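Local coordinates for protein MNMC2 (PDB 3VYW) that is an S-adenosylmethionine-dependent methyltransferase that modifies the wobble uridine of tRNA, working without the oxidase domain to which such enzymes are usually fused, at residues R3-L7 and L35-P41; N122-R126 and E162-L166; L229-S234 and S277-M283. All blocks are in the same frame, centred on the assembly; numbering follows the deposited sequence.

Interaction 1: R3-L7 and L35-P41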
loop_
_atom_site.group_PDB
_atom_site.type_symbol
_atom_site.label_atom_id
_atom_site.label_comp_id
_atom_site.label_asym_id
_atom_site.label_seq_id
_atom_site.Cartn_x
_atom_site.Cartn_y
_atom_site.Cartn_z
ATOM N N ARG A 3 -23.123 -10.602 3.858
ATOM C CA ARG A 3 -21.829 -10.682 3.259
ATOM C C ARG A 3 -21.569 -12.107 2.889
ATOM O O ARG A 3 -21.171 -12.376 1.810
ATOM C CB ARG A 3 -20.797 -10.196 4.272
ATOM C CG ARG A 3 -19.366 -10.426 3.873
ATOM C CD ARG A 3 -18.406 -9.936 4.916
ATOM N NE ARG A 3 -17.044 -10.301 4.609
ATOM C CZ ARG A 3 -16.496 -11.425 4.978
ATOM N NH1 ARG A 3 -17.183 -12.273 5.671
ATOM N NH2 ARG A 3 -15.262 -11.697 4.668
ATOM N N GLU A 4 -21.858 -13.020 3.784
ATOM C CA GLU A 4 -21.555 -14.405 3.587
ATOM C C GLU A 4 -22.273 -14.916 2.383
ATOM O O GLU A 4 -21.736 -15.624 1.583
ATOM C CB GLU A 4 -22.109 -15.145 4.781
ATOM C CG GLU A 4 -21.467 -16.455 5.154
ATOM C CD GLU A 4 -21.870 -16.899 6.554
ATOM O OE1 GLU A 4 -21.056 -16.769 7.497
ATOM O OE2 GLU A 4 -23.013 -17.368 6.720
ATOM N N GLU A 5 -23.537 -14.574 2.289
ATOM C CA GLU A 5 -24.365 -14.962 1.189
ATOM C C GLU A 5 -23.895 -14.359 -0.093
ATOM O O GLU A 5 -23.834 -15.010 -1.074
ATOM C CB GLU A 5 -25.772 -14.478 1.477
ATOM C CG GLU A 5 -26.895 -15.390 1.054
ATOM C CD GLU A 5 -28.167 -14.623 0.769
ATOM O OE1 GLU A 5 -28.313 -13.498 1.291
ATOM O OE2 GLU A 5 -29.015 -15.136 0.013
ATOM N N TYR A 6 -23.584 -13.090 -0.093
ATOM C CA TYR A 6 -23.120 -12.479 -1.299
ATOM C C TYR A 6 -21.819 -13.075 -1.782
ATOM O O TYR A 6 -21.644 -13.293 -2.944
ATOM C CB TYR A 6 -22.939 -10.999 -1.069
ATOM C CG TYR A 6 -22.318 -10.251 -2.199
ATOM C CD1 TYR A 6 -23.087 -9.560 -3.060
ATOM C CD2 TYR A 6 -20.969 -10.222 -2.384
ATOM C CE1 TYR A 6 -22.548 -8.868 -4.092
ATOM C CE2 TYR A 6 -20.420 -9.536 -3.415
ATOM C CZ TYR A 6 -21.230 -8.850 -4.256
ATOM O OH TYR A 6 -20.730 -8.152 -5.300
ATOM N N LEU A 7 -20.898 -13.286 -0.869
ATOM C CA LEU A 7 -19.582 -13.770 -1.189
ATOM C C LEU A 7 -19.548 -15.163 -1.746
ATOM O O LEU A 7 -18.759 -15.462 -2.600
ATOM C CB LEU A 7 -18.667 -13.664 0.017
ATOM C CG LEU A 7 -18.224 -12.286 0.419
ATOM C CD1 LEU A 7 -17.334 -12.394 1.597
ATOM C CD2 LEU A 7 -17.546 -11.583 -0.704
ATOM N N LEU A 35 -14.305 -16.471 2.684
ATOM C CA LEU A 35 -15.149 -15.828 3.643
ATOM C C LEU A 35 -14.374 -15.167 4.743
ATOM O O LEU A 35 -14.677 -14.095 5.156
ATOM C CB LEU A 35 -16.070 -16.848 4.248
ATOM C CG LEU A 35 -17.123 -17.398 3.337
ATOM C CD1 LEU A 35 -18.047 -18.299 4.086
ATOM C CD2 LEU A 35 -17.885 -16.284 2.685
ATOM N N ARG A 36 -13.376 -15.839 5.250
ATOM C CA ARG A 36 -12.502 -15.237 6.218
ATOM C C ARG A 36 -11.600 -14.069 5.776
ATOM O O ARG A 36 -11.412 -13.162 6.512
ATOM C CB ARG A 36 -11.784 -16.306 7.026
ATOM C CG ARG A 36 -10.304 -16.250 6.982
ATOM C CD ARG A 36 -9.685 -16.941 8.139
ATOM N NE ARG A 36 -9.770 -18.363 8.011
ATOM C CZ ARG A 36 -9.936 -19.162 9.028
ATOM N NH1 ARG A 36 -10.031 -18.685 10.236
ATOM N NH2 ARG A 36 -10.022 -20.430 8.827
ATOM N N PHE A 37 -11.042 -14.110 4.583
ATOM C CA PHE A 37 -10.117 -13.079 4.146
ATOM C C PHE A 37 -10.656 -11.909 3.375
ATOM O O PHE A 37 -10.001 -10.946 3.256
ATOM C CB PHE A 37 -9.013 -13.683 3.314
ATOM C CG PHE A 37 -8.135 -14.588 4.063
ATOM C CD1 PHE A 37 -7.650 -15.700 3.486
ATOM C CD2 PHE A 37 -7.820 -14.330 5.340
ATOM C CE1 PHE A 37 -6.858 -16.551 4.182
ATOM C CE2 PHE A 37 -7.018 -15.170 6.046
ATOM C CZ PHE A 37 -6.536 -16.281 5.466
ATOM N N ALA A 38 -11.835 -12.024 2.814
ATOM C CA ALA A 38 -12.387 -10.975 1.991
ATOM C C ALA A 38 -12.892 -9.808 2.767
ATOM O O ALA A 38 -13.113 -9.892 3.921
ATOM C CB ALA A 38 -13.465 -11.510 1.081
ATOM N N TYR A 39 -13.056 -8.705 2.094
ATOM C CA TYR A 39 -13.612 -7.521 2.694
ATOM C C TYR A 39 -15.130 -7.471 2.694
ATOM O O TYR A 39 -15.781 -8.459 2.461
ATOM C CB TYR A 39 -13.001 -6.269 2.096
ATOM C CG TYR A 39 -13.457 -5.928 0.732
ATOM C CD1 TYR A 39 -13.078 -4.771 0.154
ATOM C CD2 TYR A 39 -14.250 -6.762 0.032
ATOM C CE1 TYR A 39 -13.480 -4.446 -1.101
ATOM C CE2 TYR A 39 -14.667 -6.448 -1.211
ATOM C CZ TYR A 39 -14.270 -5.285 -1.771
ATOM O OH TYR A 39 -14.680 -4.951 -3.007
ATOM N N ASN A 40 -15.692 -6.335 3.033
ATOM C CA ASN A 40 -17.109 -6.215 3.069
ATOM C C ASN A 40 -17.684 -5.376 1.944
ATOM O O ASN A 40 -17.943 -4.229 2.120
ATOM C CB ASN A 40 -17.520 -5.611 4.396
ATOM C CG ASN A 40 -16.544 -5.881 5.495
ATOM O OD1 ASN A 40 -16.354 -6.986 5.888
ATOM N ND2 ASN A 40 -15.981 -4.860 6.024
ATOM N N PRO A 41 -18.004 -6.012 0.836
ATOM C CA PRO A 41 -18.501 -5.387 -0.381
ATOM C C PRO A 41 -19.820 -4.669 -0.201
ATOM O O PRO A 41 -20.092 -3.741 -0.894
ATOM C CB PRO A 41 -18.712 -6.569 -1.306
ATOM C CG PRO A 41 -18.095 -7.722 -0.630
ATOM C CD PRO A 41 -18.221 -7.448 0.806
#
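Leu7 is the bump of this contact, and the hollow that takes it is built by Leu35, Ala38 and Pro41. Its two branches part to serve different walls: CD1 reaches 4.0 Å from Ala38 CB, while CD2 turns to Pro41 CG at 3.9 Å. Lower on the same side chain, Leu7 CB lies 3.8 Å from Leu35 CD2, the two leucine side chains running antiparallel alongside one another. The other branch of Leu35, CD1, meets Glu4 CG, those side chains crossing at about a right angle. Pro41 is a smaller ridge wedged between Leu7 and Tyr6, whose CE2 comes obliquely to Pro41 CB at 4.0 Å.

Arg3 is laid across Leu7. With CG anti to the backbone N (chi1 171°) and an extended chain as far as NE, it carries its guanidinium to the end of helix 24-37, and Leu7 CD1 sits over the centre of one face. The plane's edge gathers three backbone carbonyls: NE donates to Tyr39 O at 3.1 Å, and NH2 is shared between Ala38 O at 2.9 Å and Leu35 O at a short 2.5 Å. The NE and Ala38 bonds arrive well above their carbonyl planes. These oxygens lie at the C-terminal end of helix 24-37 and just beyond it, which would probably favour a positive group.

The contact joins the start of helix 3-18 to the exit of helix 24-37. Ala38 also packs on Leu293 and Leu296 of helix 292-303, and Asn40 ND2 bonds to Lys61 O beyond strand 56-60.

Interaction 2: N122-R126 and E162-L166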
loop_
_atom_site.group_PDB
_atom_site.type_symbol
_atom_site.label_atom_id
_atom_site.label_comp_id
_atom_site.label_asym_id
_atom_site.label_seq_id
_atom_site.Cartn_x
_atom_site.Cartn_y
_atom_site.Cartn_z
ATOM N N ASN A 122 16.159 20.190 5.127
ATOM C CA ASN A 122 16.536 21.221 4.204
ATOM C C ASN A 122 15.345 22.071 3.804
ATOM O O ASN A 122 14.519 21.634 3.063
ATOM C CB ASN A 122 17.125 20.570 2.975
ATOM C CG ASN A 122 17.018 21.427 1.755
ATOM O OD1 ASN A 122 16.236 22.344 1.708
ATOM N ND2 ASN A 122 17.799 21.119 0.759
ATOM N N PRO A 123 15.300 23.309 4.234
ATOM C CA PRO A 123 14.162 24.181 3.989
ATOM C C PRO A 123 13.943 24.489 2.544
ATOM O O PRO A 123 12.899 24.949 2.181
ATOM C CB PRO A 123 14.557 25.445 4.706
ATOM C CG PRO A 123 15.291 24.945 5.859
ATOM C CD PRO A 123 16.051 23.746 5.407
ATOM N N LYS A 124 14.946 24.250 1.731
ATOM C CA LYS A 124 14.903 24.680 0.357
ATOM C C LYS A 124 14.573 23.622 -0.668
ATOM O O LYS A 124 14.572 23.884 -1.841
ATOM C CB LYS A 124 16.222 25.336 0.016
ATOM C CG LYS A 124 16.677 26.323 1.061
ATOM C CD LYS A 124 16.633 27.734 0.523
ATOM C CE LYS A 124 15.857 28.646 1.446
ATOM N NZ LYS A 124 16.740 29.253 2.479
ATOM N N LEU A 125 14.309 22.424 -0.202
ATOM C CA LEU A 125 14.094 21.269 -1.040
ATOM C C LEU A 125 12.857 21.293 -1.886
ATOM O O LEU A 125 11.806 21.587 -1.428
ATOM C CB LEU A 125 14.020 20.059 -0.138
ATOM C CG LEU A 125 14.149 18.711 -0.789
ATOM C CD1 LEU A 125 15.595 18.461 -1.063
ATOM C CD2 LEU A 125 13.619 17.709 0.196
ATOM N N ARG A 126 12.977 20.929 -3.133
ATOM C CA ARG A 126 11.816 20.899 -3.953
ATOM C C ARG A 126 11.298 19.501 -3.931
ATOM O O ARG A 126 12.028 18.589 -4.120
ATOM C CB ARG A 126 12.176 21.320 -5.360
ATOM C CG ARG A 126 11.007 21.454 -6.302
ATOM C CD ARG A 126 11.280 20.688 -7.573
ATOM N NE ARG A 126 10.111 20.594 -8.422
ATOM C CZ ARG A 126 9.175 21.520 -8.508
ATOM N NH1 ARG A 126 9.268 22.611 -7.789
ATOM N NH2 ARG A 126 8.145 21.345 -9.304
ATOM N N GLU A 162 1.367 23.299 -8.259
ATOM C CA GLU A 162 2.738 23.504 -8.675
ATOM C C GLU A 162 3.319 24.744 -8.030
ATOM O O GLU A 162 2.696 25.757 -7.993
ATOM C CB GLU A 162 2.822 23.586 -10.184
ATOM C CG GLU A 162 4.216 23.431 -10.711
ATOM C CD GLU A 162 4.708 22.020 -10.635
ATOM O OE1 GLU A 162 3.886 21.100 -10.761
ATOM O OE2 GLU A 162 5.920 21.840 -10.463
ATOM N N GLY A 163 4.513 24.660 -7.499
ATOM C CA GLY A 163 4.998 25.697 -6.633
ATOM C C GLY A 163 6.480 25.676 -6.644
ATOM O O GLY A 163 7.058 24.849 -7.286
ATOM N N GLU A 164 7.110 26.604 -5.962
ATOM C CA GLU A 164 8.534 26.615 -6.040
ATOM C C GLU A 164 9.096 25.371 -5.435
ATOM O O GLU A 164 9.877 24.686 -6.075
ATOM C CB GLU A 164 9.110 27.843 -5.343
ATOM C CG GLU A 164 8.683 28.014 -3.902
ATOM C CD GLU A 164 9.317 29.210 -3.214
ATOM O OE1 GLU A 164 10.258 29.009 -2.421
ATOM O OE2 GLU A 164 8.867 30.347 -3.456
ATOM N N ARG A 165 8.820 25.162 -4.159
ATOM C CA ARG A 165 9.176 23.944 -3.450
ATOM C C ARG A 165 8.444 22.663 -3.799
ATOM O O ARG A 165 8.999 21.608 -3.732
ATOM C CB ARG A 165 9.139 24.159 -1.962
ATOM C CG ARG A 165 10.126 25.177 -1.504
ATOM C CD ARG A 165 10.335 25.092 -0.020
ATOM N NE ARG A 165 9.086 25.226 0.695
ATOM C CZ ARG A 165 8.979 25.209 2.003
ATOM N NH1 ARG A 165 10.041 25.070 2.756
ATOM N NH2 ARG A 165 7.799 25.344 2.555
ATOM N N LEU A 166 7.171 22.749 -4.089
ATOM C CA LEU A 166 6.367 21.571 -4.068
ATOM C C LEU A 166 5.621 21.292 -5.333
ATOM O O LEU A 166 4.952 22.131 -5.839
ATOM C CB LEU A 166 5.384 21.675 -2.921
ATOM C CG LEU A 166 4.329 20.600 -2.848
ATOM C CD1 LEU A 166 4.936 19.279 -2.494
ATOM C CD2 LEU A 166 3.311 20.981 -1.827
#
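Arg126 and Arg165 reach across this contact in opposite senses, each using its guanidinium on the other segment's backbone. Among the hydrogen bonds, Arg126 NH1 donates to Gly163 O at 3.2 Å with an N-H...O angle of 161°, the oxygen lying in the guanidinium plane. The same nitrogen is 2.8 Å from Glu164 O. In return Arg165 NH1 donates to Pro123 O at 2.9 Å, again in its guanidinium plane. A bend at chi3 (-56°) folds the Arg165 chain back so that NH1 reaches this carbonyl, and CD passes 3.4 Å from Pro123 O on the way.

The one salt bridge pairs Arg126 NH2 with Glu162 OE2 at 2.6 Å. As a hydrogen bond it is weak, since the N-H points well off the oxygen, and the carboxylate is turned 36° from the guanidinium plane. Glu162 OE1, the other carboxylate oxygen, is hydrogen-bonded to Ser167 OG.

The backbones themselves come close where Arg126 CA-H faces Arg165 O, with CA and O 2.9 Å apart. Backbone bonding between Arg165 and Val127 continues from there into the parallel pairing of strands 126-133 and 166-172. Arg165 also makes a cation-pi contact with Trp119, whose NE1 bonds to Leu125 O.

Replacing Arg126 by alanine is likely to leave Glu162 without its charged mate and Gly163 O without this donor, so that loop 162-166 is held less firmly.

Chemically, then, two arginines tie the loops where the two strands begin, at the end of the Rossmann-like sheet remote from the cofactor, spending their charge mostly on main-chain carbonyls, with one acid giving a direct countercharge.

Interaction 3: L229-S234 and S277-M283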
loop_
_atom_site.group_PDB
_atom_site.type_symbol
_atom_site.label_atom_id
_atom_site.label_comp_id
_atom_site.label_asym_id
_atom_site.label_seq_id
_atom_site.Cartn_x
_atom_site.Cartn_y
_atom_site.Cartn_z
ATOM N N LEU A 229 3.642 -12.194 2.819
ATOM C CA LEU A 229 4.478 -13.119 2.145
ATOM C C LEU A 229 4.306 -13.038 0.673
ATOM O O LEU A 229 5.224 -13.138 -0.059
ATOM C CB LEU A 229 4.161 -14.513 2.613
ATOM C CG LEU A 229 4.638 -14.835 3.998
ATOM C CD1 LEU A 229 4.283 -16.233 4.359
ATOM C CD2 LEU A 229 6.113 -14.677 4.063
ATOM N N SER A 230 3.082 -12.869 0.251
ATOM C CA SER A 230 2.783 -12.735 -1.136
ATOM C C SER A 230 3.412 -11.499 -1.725
ATOM O O SER A 230 3.987 -11.546 -2.763
ATOM C CB SER A 230 1.284 -12.727 -1.319
ATOM O OG SER A 230 0.905 -12.511 -2.641
ATOM N N VAL A 231 3.326 -10.404 -1.030
ATOM C CA VAL A 231 3.966 -9.213 -1.472
ATOM C C VAL A 231 5.474 -9.319 -1.528
ATOM O O VAL A 231 6.068 -8.911 -2.457
ATOM C CB VAL A 231 3.574 -8.042 -0.584
ATOM C CG1 VAL A 231 4.176 -6.770 -1.106
ATOM C CG2 VAL A 231 2.089 -7.917 -0.534
ATOM N N ARG A 232 6.091 -9.887 -0.531
ATOM C CA ARG A 232 7.516 -10.040 -0.548
ATOM C C ARG A 232 8.033 -10.930 -1.643
ATOM O O ARG A 232 9.069 -10.688 -2.190
ATOM C CB ARG A 232 8.006 -10.532 0.781
ATOM C CG ARG A 232 7.830 -9.538 1.860
ATOM C CD ARG A 232 8.377 -10.043 3.141
ATOM N NE ARG A 232 8.679 -8.920 3.973
ATOM C CZ ARG A 232 9.075 -9.016 5.217
ATOM N NH1 ARG A 232 9.184 -10.186 5.760
ATOM N NH2 ARG A 232 9.330 -7.950 5.917
ATOM N N LYS A 233 7.318 -11.991 -1.918
ATOM C CA LYS A 233 7.669 -12.894 -2.955
ATOM C C LYS A 233 7.586 -12.232 -4.298
ATOM O O LYS A 233 8.353 -12.498 -5.133
ATOM C CB LYS A 233 6.841 -14.163 -2.861
ATOM C CG LYS A 233 6.942 -15.112 -4.024
ATOM C CD LYS A 233 7.809 -16.297 -3.703
ATOM C CE LYS A 233 7.665 -17.376 -4.736
ATOM N NZ LYS A 233 6.873 -18.502 -4.236
ATOM N N SER A 234 6.612 -11.389 -4.499
ATOM C CA SER A 234 6.482 -10.603 -5.705
ATOM C C SER A 234 7.615 -9.593 -5.905
ATOM O O SER A 234 8.086 -9.406 -6.973
ATOM C CB SER A 234 5.146 -9.889 -5.699
ATOM O OG SER A 234 4.137 -10.698 -6.156
ATOM N N SER A 277 6.277 -21.296 3.143
ATOM C CA SER A 277 4.833 -21.131 3.030
ATOM C C SER A 277 4.180 -21.372 1.677
ATOM O O SER A 277 4.683 -21.003 0.644
ATOM C CB SER A 277 4.413 -19.755 3.495
ATOM O OG SER A 277 3.173 -19.782 4.122
ATOM N N PRO A 278 3.020 -21.980 1.751
ATOM C CA PRO A 278 2.072 -22.136 0.673
ATOM C C PRO A 278 1.548 -20.803 0.227
ATOM O O PRO A 278 1.241 -20.629 -0.903
ATOM C CB PRO A 278 0.993 -22.967 1.310
ATOM C CG PRO A 278 1.679 -23.689 2.364
ATOM C CD PRO A 278 2.629 -22.742 2.923
ATOM N N PHE A 279 1.493 -19.868 1.143
ATOM C CA PHE A 279 1.023 -18.545 0.876
ATOM C C PHE A 279 2.024 -17.617 0.272
ATOM O O PHE A 279 1.675 -16.543 -0.110
ATOM C CB PHE A 279 0.469 -17.917 2.130
ATOM C CG PHE A 279 -0.719 -18.607 2.655
ATOM C CD1 PHE A 279 -0.582 -19.678 3.489
ATOM C CD2 PHE A 279 -1.958 -18.208 2.312
ATOM C CE1 PHE A 279 -1.656 -20.330 3.987
ATOM C CE2 PHE A 279 -3.051 -18.861 2.804
ATOM C CZ PHE A 279 -2.897 -19.918 3.650
ATOM N N ALA A 280 3.254 -18.051 0.124
ATOM C CA ALA A 280 4.231 -17.224 -0.515
ATOM C C ALA A 280 4.102 -17.334 -2.015
ATOM O O ALA A 280 4.887 -17.908 -2.691
ATOM C CB ALA A 280 5.599 -17.621 -0.067
ATOM N N VAL A 281 3.037 -16.756 -2.491
ATOM C CA VAL A 281 2.676 -16.786 -3.865
ATOM C C VAL A 281 2.499 -15.408 -4.169
ATOM O O VAL A 281 1.899 -14.581 -3.450
ATOM C CB VAL A 281 1.527 -17.745 -4.083
ATOM C CG1 VAL A 281 1.325 -17.985 -5.531
ATOM C CG2 VAL A 281 1.848 -19.039 -3.456
ATOM N N PRO A 282 2.821 -15.192 -5.476
ATOM C CA PRO A 282 2.280 -13.967 -5.988
ATOM C C PRO A 282 0.836 -14.144 -6.298
ATOM O O PRO A 282 0.357 -15.001 -7.057
ATOM C CB PRO A 282 2.997 -13.822 -7.306
ATOM C CG PRO A 282 4.262 -14.521 -7.102
ATOM C CD PRO A 282 3.843 -15.724 -6.368
HETATM N N MSE A 283 0.527 -13.005 -5.898
HETATM C CA MSE A 283 -0.624 -12.429 -6.516
HETATM C C MSE A 283 -0.395 -11.642 -7.730
HETATM O O MSE A 283 0.529 -10.773 -7.730
HETATM C CB MSE A 283 -1.215 -11.566 -5.459
HETATM C CG MSE A 283 -2.558 -11.913 -4.835
HETATM SE SE MSE A 283 -3.267 -10.810 -3.255
HETATM C CE MSE A 283 -2.163 -9.273 -3.426
HETATM O O HOH W 1 1.543 -10.419 -4.807
#
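Lys233 reaches Ala280 through a bent chain: CG stands anti to the backbone N (chi1 170°), and kinks at chi2 (103°) and chi4 then curl the methylenes around the Ala280 carbonyl. NZ ends nearly in line with that C=O, donating to Ala280 O at 2.6 Å, while CG rests 3.9 Å from Pro282 CD. Ser230 OG, also anti to its own amide nitrogen, is turned to Val281 O; the modelled 2.4 Å is too short to be trusted in detail.

A water binds the second half of the contact, giving a hydrogen to Ser230 OG, accepting one from N of Met283 (present as selenomethionine) at 3.0 Å, and bonding to Ser234 OG at 2.9 Å. At the other end Leu229 CD1 is in van der Waals contact with Ser277 CB at 3.6 Å, and apolar packing sets Leu229 CB 4.3 Å from Ala280 CB. A type I turn from Ser277 to Ala280 runs into an inverse gamma turn centred on Ala280.

Helix 229-237 is thereby joined to the linker between helices 268-276 and 292-303: Leu229 touches Leu274 of the former, and Ser230 and Met283 pack on Tyr299 of the latter, whose OH bonds to Phe279 O, while the Phe279 ring lies on Val303.

Overall arrangement
From the N terminus, the three contacts follow in series, none nested in or crossing another. Interaction 1 closes first, folding helices 3-18 and 24-37 into a hairpin whose exit faces helix 292-303. Interaction 2 then closes the excursion through strand 126-133, helix 148-157 and strand 160-162, at the far end of the mixed sheet, its centre about 45 Å from that of interaction 1. Interaction 3 closes the last excursion, through the antiparallel strands 241-246 and 253-258 and helix 268-276. Helix 292-303 links interactions 1 and 3, which approach to about 5 Å between nearest atoms; interaction 2 lies across the chain's centre from both.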